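Long-range contact in single-strand DNA-binding protein (Agrobacterium tumefaciens, PDB 3BTP), which binds single-stranded, but not double-stranded, DNA regardless of sequence and mediates the nuclear uptake of single-stranded T-DNA copies: residues 476-488 and 495-509. Sequence-based numbering, arbitrary orientation. Where two conformers were deposited one is given.
Sequences SQKDVLIADRNEK and YTNVVEYERLMMKLP
I482 and V498 pack tighter than usual van der Waals contact: CD1 of I482 lies 3.3 Å from CG1 of V498, the two side chains crossing at about a right angle. With CG1 set beside its own backbone N (chi1 -46°), I482 sends CD1 to V498 and leaves CG2 for P509, whose CD is 3.7 Å away. CE1 of Y501 approaches CB of I482 obliquely, and L508 adds a methyl. Beneath this cluster I482 and T496 form a hydrogen-bonded antiparallel pair through both of their N-H and C=O groups. V498 N, just after the cap residue N497, extends the pairing by donating to V480 O; N497 OD1 receives V499 N from above the carbonyl plane. On the opposite face from I482, A483 CB touches CE1 of Y495, whose OH hydrogen-bonds A451 O.

The D484 carboxylate ties strand and helix together. OD1 takes the Y501 hydroxyl at 2.7 Å on its anti lone pair; OD2 takes T496 OG1 at 2.6 Å on the syn side, and T494 OG1 as well. R405 NE donates to T496 OG1. A water accepts from R485 N and donates to Y501 OH.

Toward solvent the fit is looser. Exposed S476 sits beside V499, and P509 CB lies at the edge of the R485 guanidinium, 3.9 Å from NE, while NH2 makes a salt bridge to D511. The arrangement is a beta-hairpin of a closed antiparallel barrel, its second strand running directly into an N-capped helix.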
ATOM      1  N   SER A 476      24.010   6.949  10.053  1.00 53.60           N
ATOM      2  CA  SER A 476      23.239   6.248  11.078  1.00 53.12           C
ATOM      3  C   SER A 476      21.746   5.986  10.737  1.00 51.84           C
ATOM      4  O   SER A 476      20.942   5.704  11.651  1.00 52.72           O
ATOM      5  CB  SER A 476      23.360   7.005  12.414  1.00 54.01           C
ATOM      6  OG  SER A 476      22.232   6.803  13.270  1.00 56.14           O
ATOM      7  N   GLN A 477      21.345   6.044   9.464  1.00 49.53           N
ATOM      8  CA  GLN A 477      19.930   5.732   9.176  1.00 46.44           C
ATOM      9  C   GLN A 477      19.545   4.370   9.729  1.00 44.27           C
ATOM     10  O   GLN A 477      20.249   3.334   9.600  1.00 43.34           O
ATOM     11  CB  GLN A 477      19.538   5.884   7.698  1.00 47.26           C
ATOM     12  CG  GLN A 477      18.034   5.799   7.423  1.00 47.19           C
ATOM     13  CD  GLN A 477      17.284   7.142   7.655  1.00 49.17           C
ATOM     14  OE1 GLN A 477      16.679   7.357   8.726  1.00 45.47           O
ATOM     15  NE2 GLN A 477      17.319   8.036   6.643  1.00 47.26           N
ATOM     16  N   LYS A 478      18.397   4.394  10.381  1.00 42.38           N
ATOM     17  CA  LYS A 478      17.873   3.220  11.033  1.00 39.84           C
ATOM     18  C   LYS A 478      17.117   2.340  10.054  1.00 36.42           C
ATOM     19  O   LYS A 478      16.500   1.368  10.458  1.00 35.94           O
ATOM     20  CB  LYS A 478      16.995   3.633  12.198  1.00 39.87           C
ATOM     21  CG  LYS A 478      15.950   4.669  11.890  1.00 45.14           C
ATOM     22  CD  LYS A 478      15.014   4.793  13.115  1.00 50.16           C
ATOM     23  CE  LYS A 478      14.938   3.431  13.912  1.00 52.83           C
ATOM     24  NZ  LYS A 478      13.767   3.223  14.838  1.00 51.01           N
ATOM     25  N   ASP A 479      17.164   2.715   8.779  1.00 32.94           N
ATOM     26  CA  ASP A 479      16.473   2.053   7.708  1.00 30.33           C
ATOM     27  C   ASP A 479      17.453   1.176   6.873  1.00 27.71           C
ATOM     28  O   ASP A 479      17.018   0.374   6.009  1.00 25.86           O
ATOM     29  CB  ASP A 479      15.826   3.123   6.849  1.00 32.66           C
ATOM     30  CG  ASP A 479      14.353   3.421   7.240  1.00 39.43           C
ATOM     31  OD1 ASP A 479      13.923   3.072   8.385  1.00 45.75           O
ATOM     32  OD2 ASP A 479      13.612   3.975   6.370  1.00 44.04           O
ATOM     33  N   VAL A 480      18.758   1.297   7.209  1.00 24.34           N
ATOM     34  CA  VAL A 480      19.883   0.771   6.473  1.00 22.13           C
ATOM     35  C   VAL A 480      20.523  -0.439   7.155  1.00 21.02           C
ATOM     36  O   VAL A 480      20.823  -0.401   8.304  1.00 20.02           O
ATOM     37  CB  VAL A 480      20.900   1.895   6.237  1.00 21.60           C
ATOM     38  CG1 VAL A 480      22.141   1.379   5.496  1.00 20.84           C
ATOM     39  CG2 VAL A 480      20.237   3.039   5.444  1.00 21.52           C
ATOM     40  N   LEU A 481      20.663  -1.533   6.414  1.00 21.50           N
ATOM     41  CA  LEU A 481      21.182  -2.819   6.890  1.00 19.86           C
ATOM     42  C   LEU A 481      22.355  -3.204   5.993  1.00 19.85           C
ATOM     43  O   LEU A 481      22.313  -3.065   4.778  1.00 17.21           O
ATOM     44  CB  LEU A 481      20.102  -3.934   6.787  1.00 20.05           C
ATOM     45  CG  LEU A 481      18.831  -3.796   7.668  1.00 21.53           C
ATOM     46  CD1 LEU A 481      17.601  -4.106   6.879  1.00 19.24           C
ATOM     47  CD2 LEU A 481      18.928  -4.746   8.807  1.00 20.87           C
ATOM     48  N   ILE A 482      23.363  -3.768   6.641  1.00 21.01           N
ATOM     49  CA  ILE A 482      24.669  -4.013   6.086  1.00 20.18           C
ATOM     50  C   ILE A 482      24.886  -5.512   6.061  1.00 20.93           C
ATOM     51  O   ILE A 482      24.601  -6.209   7.065  1.00 21.80           O
ATOM     52  CB  ILE A 482      25.765  -3.296   6.916  1.00 20.97           C
ATOM     53  CG1 ILE A 482      25.356  -1.831   7.236  1.00 17.81           C
ATOM     54  CG2 ILE A 482      27.157  -3.353   6.163  1.00 18.45           C
ATOM     55  CD1 ILE A 482      25.347  -0.911   5.969  1.00 19.49           C
ATOM     56  N   ALA A 483      25.345  -6.021   4.917  1.00 19.61           N
ATOM     57  CA  ALA A 483      25.725  -7.442   4.830  1.00 20.87           C
ATOM     58  C   ALA A 483      26.980  -7.659   5.629  1.00 21.24           C
ATOM     59  O   ALA A 483      28.036  -7.188   5.231  1.00 21.40           O
ATOM     60  CB  ALA A 483      25.950  -7.915   3.359  1.00 18.06           C
ATOM     61  N   ASP A 484      26.853  -8.399   6.720  1.00 21.46           N
ATOM     62  CA  ASP A 484      27.947  -8.638   7.622  1.00 24.96           C
ATOM     63  C   ASP A 484      29.033  -9.557   7.057  1.00 27.27           C
ATOM     64  O   ASP A 484      28.808 -10.339   6.130  1.00 27.60           O
ATOM     65  CB  ASP A 484      27.418  -9.211   8.967  1.00 24.18           C
ATOM     66  CG  ASP A 484      26.351  -8.321   9.597  1.00 26.14           C
ATOM     67  OD1 ASP A 484      26.480  -7.071   9.569  1.00 26.19           O
ATOM     68  OD2 ASP A 484      25.357  -8.865  10.088  1.00 27.51           O
ATOM     69  N   ARG A 485      30.203  -9.455   7.680  1.00 28.80           N
ATOM     70  CA  ARG A 485      31.370 -10.197   7.331  1.00 31.59           C
ATOM     71  C   ARG A 485      31.973 -10.657   8.644  1.00 33.52           C
ATOM     72  O   ARG A 485      31.913  -9.931   9.632  1.00 34.22           O
ATOM     73  CB  ARG A 485      32.347  -9.318   6.522  1.00 29.90           C
ATOM     74  CG  ARG A 485      32.046  -9.338   5.119  1.00 29.45           C
ATOM     75  CD  ARG A 485      33.005  -8.607   4.365  1.00 32.16           C
ATOM     76  NE  ARG A 485      32.522  -8.261   3.036  1.00 32.62           N
ATOM     77  CZ  ARG A 485      32.663  -8.978   1.908  1.00 31.92           C
ATOM     78  NH1 ARG A 485      33.261 -10.152   1.870  1.00 31.83           N
ATOM     79  NH2 ARG A 485      32.166  -8.499   0.789  1.00 30.18           N
ATOM     80  N   ASN A 486      32.553 -11.854   8.673  1.00 36.21           N
ATOM     81  CA  ASN A 486      33.224 -12.308   9.918  1.00 39.57           C
ATOM     82  C   ASN A 486      34.635 -11.680  10.157  1.00 41.20           C
ATOM     83  O   ASN A 486      35.066 -10.743   9.447  1.00 42.94           O
ATOM     84  CB  ASN A 486      33.230 -13.836   9.992  1.00 38.24           C
ATOM     85  CG  ASN A 486      34.070 -14.469   8.906  1.00 38.25           C
ATOM     86  OD1 ASN A 486      34.854 -13.798   8.245  1.00 36.89           O
ATOM     87  ND2 ASN A 486      33.898 -15.775   8.709  1.00 34.50           N
ATOM     88  N   GLU A 487      35.354 -12.175  11.142  1.00 44.50           N
ATOM     89  CA  GLU A 487      36.740 -11.719  11.328  1.00 47.74           C
ATOM     90  C   GLU A 487      37.700 -11.990  10.105  1.00 48.20           C
ATOM     91  O   GLU A 487      38.599 -11.134   9.801  1.00 47.95           O
ATOM     92  CB  GLU A 487      37.274 -12.282  12.627  1.00 49.34           C
ATOM     93  CG  GLU A 487      38.399 -11.497  13.273  1.00 54.31           C
ATOM     94  CD  GLU A 487      39.268 -12.411  14.169  1.00 63.05           C
ATOM     95  OE1 GLU A 487      38.710 -13.379  14.799  1.00 63.70           O
ATOM     96  OE2 GLU A 487      40.513 -12.175  14.215  1.00 64.19           O
ATOM     97  N   LYS A 488      37.488 -13.106   9.371  1.00 47.58           N
ATOM     98  CA  LYS A 488      38.265 -13.339   8.106  1.00 47.78           C
ATOM     99  C   LYS A 488      37.905 -12.416   6.901  1.00 45.40           C
ATOM    100  O   LYS A 488      38.547 -12.484   5.859  1.00 44.74           O
ATOM    101  CB  LYS A 488      38.324 -14.825   7.664  1.00 47.95           C
ATOM    102  CG  LYS A 488      38.869 -15.860   8.706  1.00 51.32           C
ATOM    103  CD  LYS A 488      39.466 -17.160   7.957  1.00 51.66           C
ATOM    104  CE  LYS A 488      40.219 -18.220   8.904  1.00 55.29           C
ATOM    105  NZ  LYS A 488      40.715 -19.553   8.238  1.00 54.47           N
ATOM    106  N   TYR A 495      22.415  -9.637   7.874  1.00 20.62           N
ATOM    107  CA  TYR A 495      22.385  -8.238   7.692  1.00 19.53           C
ATOM    108  C   TYR A 495      22.135  -7.617   9.064  1.00 20.30           C
ATOM    109  O   TYR A 495      21.206  -8.017   9.758  1.00 19.78           O
ATOM    110  CB  TYR A 495      21.180  -7.794   6.827  1.00 19.77           C
ATOM    111  CG  TYR A 495      21.380  -8.039   5.361  1.00 17.80           C
ATOM    112  CD1 TYR A 495      22.093  -7.136   4.589  1.00 12.84           C
ATOM    113  CD2 TYR A 495      20.880  -9.233   4.764  1.00 17.04           C
ATOM    114  CE1 TYR A 495      22.296  -7.362   3.216  1.00 13.76           C
ATOM    115  CE2 TYR A 495      21.065  -9.473   3.427  1.00 16.82           C
ATOM    116  CZ  TYR A 495      21.812  -8.560   2.674  1.00 19.14           C
ATOM    117  OH  TYR A 495      21.991  -8.805   1.340  1.00 22.06           O
ATOM    118  N   THR A 496      22.834  -6.525   9.352  1.00 18.76           N
ATOM    119  CA  THR A 496      22.753  -5.904  10.651  1.00 19.99           C
ATOM    120  C   THR A 496      22.579  -4.408  10.399  1.00 21.49           C
ATOM    121  O   THR A 496      23.171  -3.887   9.468  1.00 20.40           O
ATOM    122  CB  THR A 496      23.988  -6.230  11.543  1.00 18.33           C
ATOM    123  OG1 THR A 496      23.978  -7.613  11.843  1.00 20.23           O
ATOM    124  CG2 THR A 496      23.918  -5.529  12.923  1.00 17.54           C
ATOM    125  N   ASN A 497      21.731  -3.760  11.203  1.00 22.75           N
ATOM    126  CA  ASN A 497      21.399  -2.285  11.120  1.00 24.95           C
ATOM    127  C   ASN A 497      22.697  -1.451  11.225  1.00 25.63           C
ATOM    128  O   ASN A 497      23.570  -1.796  12.023  1.00 23.30           O
ATOM    129  CB  ASN A 497      20.520  -2.079  12.362  1.00 25.57           C
ATOM    130  CG  ASN A 497      19.912  -0.696  12.554  1.00 32.44           C
ATOM    131  OD1 ASN A 497      20.194   0.321  11.874  1.00 39.50           O
ATOM    132  ND2 ASN A 497      19.048  -0.646  13.582  1.00 36.71           N
ATOM    133  N   VAL A 498      22.830  -0.357  10.450  1.00 28.34           N
ATOM    134  CA  VAL A 498      23.981   0.550  10.617  1.00 29.54           C
ATOM    135  C   VAL A 498      24.175   1.072  12.056  1.00 30.18           C
ATOM    136  O   VAL A 498      25.324   1.218  12.483  1.00 31.28           O
ATOM    137  CB  VAL A 498      24.095   1.740   9.567  1.00 30.74           C
ATOM    138  CG1 VAL A 498      24.857   1.331   8.329  1.00 32.33           C
ATOM    139  CG2 VAL A 498      22.813   2.328   9.204  1.00 30.01           C
ATOM    140  N   VAL A 499      23.094   1.285  12.810  1.00 29.81           N
ATOM    141  CA  VAL A 499      23.135   1.806  14.192  1.00 30.56           C
ATOM    142  C   VAL A 499      23.904   0.914  15.136  1.00 29.88           C
ATOM    143  O   VAL A 499      24.599   1.392  16.081  1.00 28.41           O
ATOM    144  CB  VAL A 499      21.692   2.064  14.787  1.00 32.42           C
ATOM    145  CG1 VAL A 499      21.760   2.459  16.248  1.00 35.44           C
ATOM    146  CG2 VAL A 499      20.962   3.197  14.002  1.00 34.35           C
ATOM    147  N   GLU A 500      23.803  -0.389  14.893  1.00 28.04           N
ATOM    148  CA  GLU A 500      24.649  -1.302  15.608  1.00 28.03           C
ATOM    149  C   GLU A 500      26.116  -1.155  15.215  1.00 27.20           C
ATOM    150  O   GLU A 500      26.980  -1.384  16.039  1.00 26.14           O
ATOM    151  CB  GLU A 500      24.179  -2.759  15.441  1.00 29.20           C
ATOM    152  CG  GLU A 500      23.000  -3.086  16.282  1.00 30.63           C
ATOM    153  CD  GLU A 500      23.392  -3.069  17.762  1.00 38.01           C
ATOM    154  OE1 GLU A 500      24.099  -4.039  18.182  1.00 38.09           O
ATOM    155  OE2 GLU A 500      23.033  -2.077  18.474  1.00 36.20           O
ATOM    156  N   TYR A 501      26.405  -0.804  13.954  1.00 27.31           N
ATOM    157  CA  TYR A 501      27.813  -0.634  13.543  1.00 28.48           C
ATOM    158  C   TYR A 501      28.467   0.547  14.322  1.00 29.29           C
ATOM    159  O   TYR A 501      29.593   0.440  14.795  1.00 30.24           O
ATOM    160  CB  TYR A 501      27.969  -0.448  12.032  1.00 27.22           C
ATOM    161  CG  TYR A 501      28.085  -1.746  11.261  1.00 25.56           C
ATOM    162  CD1 TYR A 501      26.975  -2.549  11.043  1.00 22.94           C
ATOM    163  CD2 TYR A 501      29.322  -2.179  10.784  1.00 28.81           C
ATOM    164  CE1 TYR A 501      27.073  -3.730  10.345  1.00 27.01           C
ATOM    165  CE2 TYR A 501      29.471  -3.417  10.076  1.00 28.35           C
ATOM    166  CZ  TYR A 501      28.326  -4.169   9.855  1.00 30.49           C
ATOM    167  OH  TYR A 501      28.430  -5.323   9.132  1.00 27.90           O
ATOM    168  N   GLU A 502      27.721   1.617  14.448  1.00 28.98           N
ATOM    169  CA  GLU A 502      28.091   2.790  15.213  1.00 32.61           C
ATOM    170  C   GLU A 502      28.221   2.536  16.711  1.00 31.48           C
ATOM    171  O   GLU A 502      29.150   2.975  17.323  1.00 33.87           O
ATOM    172  CB  GLU A 502      27.021   3.846  14.976  1.00 31.19           C
ATOM    173  CG  GLU A 502      27.543   5.139  14.542  1.00 42.00           C
ATOM    174  CD  GLU A 502      26.383   6.114  14.215  1.00 52.95           C
ATOM    175  OE1 GLU A 502      25.672   5.849  13.181  1.00 57.82           O
ATOM    176  OE2 GLU A 502      26.183   7.095  14.996  1.00 50.89           O
ATOM    177  N   ARG A 503      27.299   1.802  17.286  1.00 31.31           N
ATOM    178  CA  ARG A 503      27.269   1.552  18.705  1.00 31.58           C
ATOM    179  C   ARG A 503      28.479   0.693  19.071  1.00 31.72           C
ATOM    180  O   ARG A 503      29.220   1.035  19.964  1.00 31.65           O
ATOM    181  CB  ARG A 503      25.934   0.916  19.133  1.00 30.66           C
ATOM    182  CG  ARG A 503      25.846   0.517  20.637  1.00 33.38           C
ATOM    183  CD  ARG A 503      24.465  -0.167  20.924  1.00 33.28           C
ATOM    184  NE  ARG A 503      24.467  -1.604  20.531  1.00 34.50           N
ATOM    185  CZ  ARG A 503      25.147  -2.557  21.176  1.00 35.14           C
ATOM    186  NH1 ARG A 503      25.927  -2.263  22.229  1.00 38.48           N
ATOM    187  NH2 ARG A 503      25.105  -3.800  20.750  1.00 28.71           N
ATOM    188  N   LEU A 504      28.724  -0.374  18.317  1.00 31.87           N
ATOM    189  CA  LEU A 504      29.887  -1.232  18.566  1.00 30.91           C
ATOM    190  C   LEU A 504      31.191  -0.701  17.973  1.00 29.83           C
ATOM    191  O   LEU A 504      32.205  -1.372  18.078  1.00 29.70           O
ATOM    192  CB  LEU A 504      29.622  -2.664  18.056  1.00 31.59           C
ATOM    193  CG  LEU A 504      28.433  -3.366  18.728  1.00 32.96           C
ATOM    194  CD1 LEU A 504      28.090  -4.694  18.062  1.00 31.76           C
ATOM    195  CD2 LEU A 504      28.750  -3.548  20.196  1.00 36.53           C
ATOM    196  N   MET A 505      31.159   0.493  17.367  1.00 29.31           N
ATOM    197  CA  MET A 505      32.336   1.108  16.690  1.00 28.13           C
ATOM    198  C   MET A 505      32.950   0.151  15.633  1.00 29.81           C
ATOM    199  O   MET A 505      34.172   0.053  15.472  1.00 28.56           O
ATOM    200  CB  MET A 505      33.394   1.653  17.730  1.00 27.86           C
ATOM    201  CG  MET A 505      32.868   2.822  18.571  1.00 26.49           C
ATOM    202  SD  MET A 505      33.850   3.279  20.010  1.00 20.46           S
ATOM    203  CE  MET A 505      33.435   2.029  21.166  1.00 25.10           C
ATOM    204  N   MET A 506      32.071  -0.584  14.941  1.00 31.32           N
ATOM    205  CA  MET A 506      32.535  -1.484  13.903  0.50 31.33           C
ATOM    206  C   MET A 506      32.545  -0.743  12.591  1.00 31.69           C
ATOM    207  O   MET A 506      31.563  -0.101  12.195  1.00 31.28           O
ATOM    208  CB  MET A 506      31.670  -2.755  13.849  0.50 32.01           C
ATOM    209  CG  MET A 506      31.831  -3.659  15.093  0.50 32.45           C
ATOM    210  SD  MET A 506      33.548  -4.154  15.389  0.50 34.99           S
ATOM    211  CE  MET A 506      33.976  -3.433  16.973  0.50 34.43           C
ATOM    212  N   LYS A 507      33.686  -0.798  11.934  1.00 33.09           N
ATOM    213  CA  LYS A 507      33.820  -0.296  10.572  1.00 35.27           C
ATOM    214  C   LYS A 507      32.912  -1.110   9.563  1.00 34.63           C
ATOM    215  O   LYS A 507      32.826  -2.358   9.632  1.00 32.89           O
ATOM    216  CB  LYS A 507      35.299  -0.445  10.202  1.00 37.42           C
ATOM    217  CG  LYS A 507      35.820   0.480   9.096  1.00 44.29           C
ATOM    218  CD  LYS A 507      36.769  -0.299   8.069  1.00 51.44           C
ATOM    219  CE  LYS A 507      36.029  -1.481   7.322  1.00 51.91           C
ATOM    220  NZ  LYS A 507      36.552  -1.808   5.936  1.00 48.78           N
ATOM    221  N   LEU A 508      32.240  -0.397   8.655  1.00 33.49           N
ATOM    222  CA  LEU A 508      31.516  -0.982   7.544  1.00 33.11           C
ATOM    223  C   LEU A 508      32.460  -1.699   6.608  1.00 33.58           C
ATOM    224  O   LEU A 508      33.552  -1.189   6.387  1.00 33.86           O
ATOM    225  CB  LEU A 508      30.857   0.127   6.748  1.00 32.90           C
ATOM    226  CG  LEU A 508      29.380   0.515   6.797  1.00 32.81           C
ATOM    227  CD1 LEU A 508      28.706   0.333   8.115  1.00 33.52           C
ATOM    228  CD2 LEU A 508      29.378   1.918   6.429  1.00 33.62           C
ATOM    229  N   PRO A 509      32.039  -2.868   6.023  1.00 33.48           N
ATOM    230  CA  PRO A 509      32.833  -3.436   4.942  1.00 32.26           C
ATOM    231  C   PRO A 509      32.880  -2.417   3.791  1.00 32.32           C
ATOM    232  O   PRO A 509      31.965  -1.585   3.652  1.00 32.02           O
ATOM    233  CB  PRO A 509      32.059  -4.697   4.519  1.00 31.93           C
ATOM    234  CG  PRO A 509      31.028  -4.959   5.639  1.00 33.53           C
ATOM    235  CD  PRO A 509      30.808  -3.656   6.309  1.00 33.38           C
TER
HETATM  236  O   HOH W   1      30.496  -6.806   9.090  1.00 28.16           O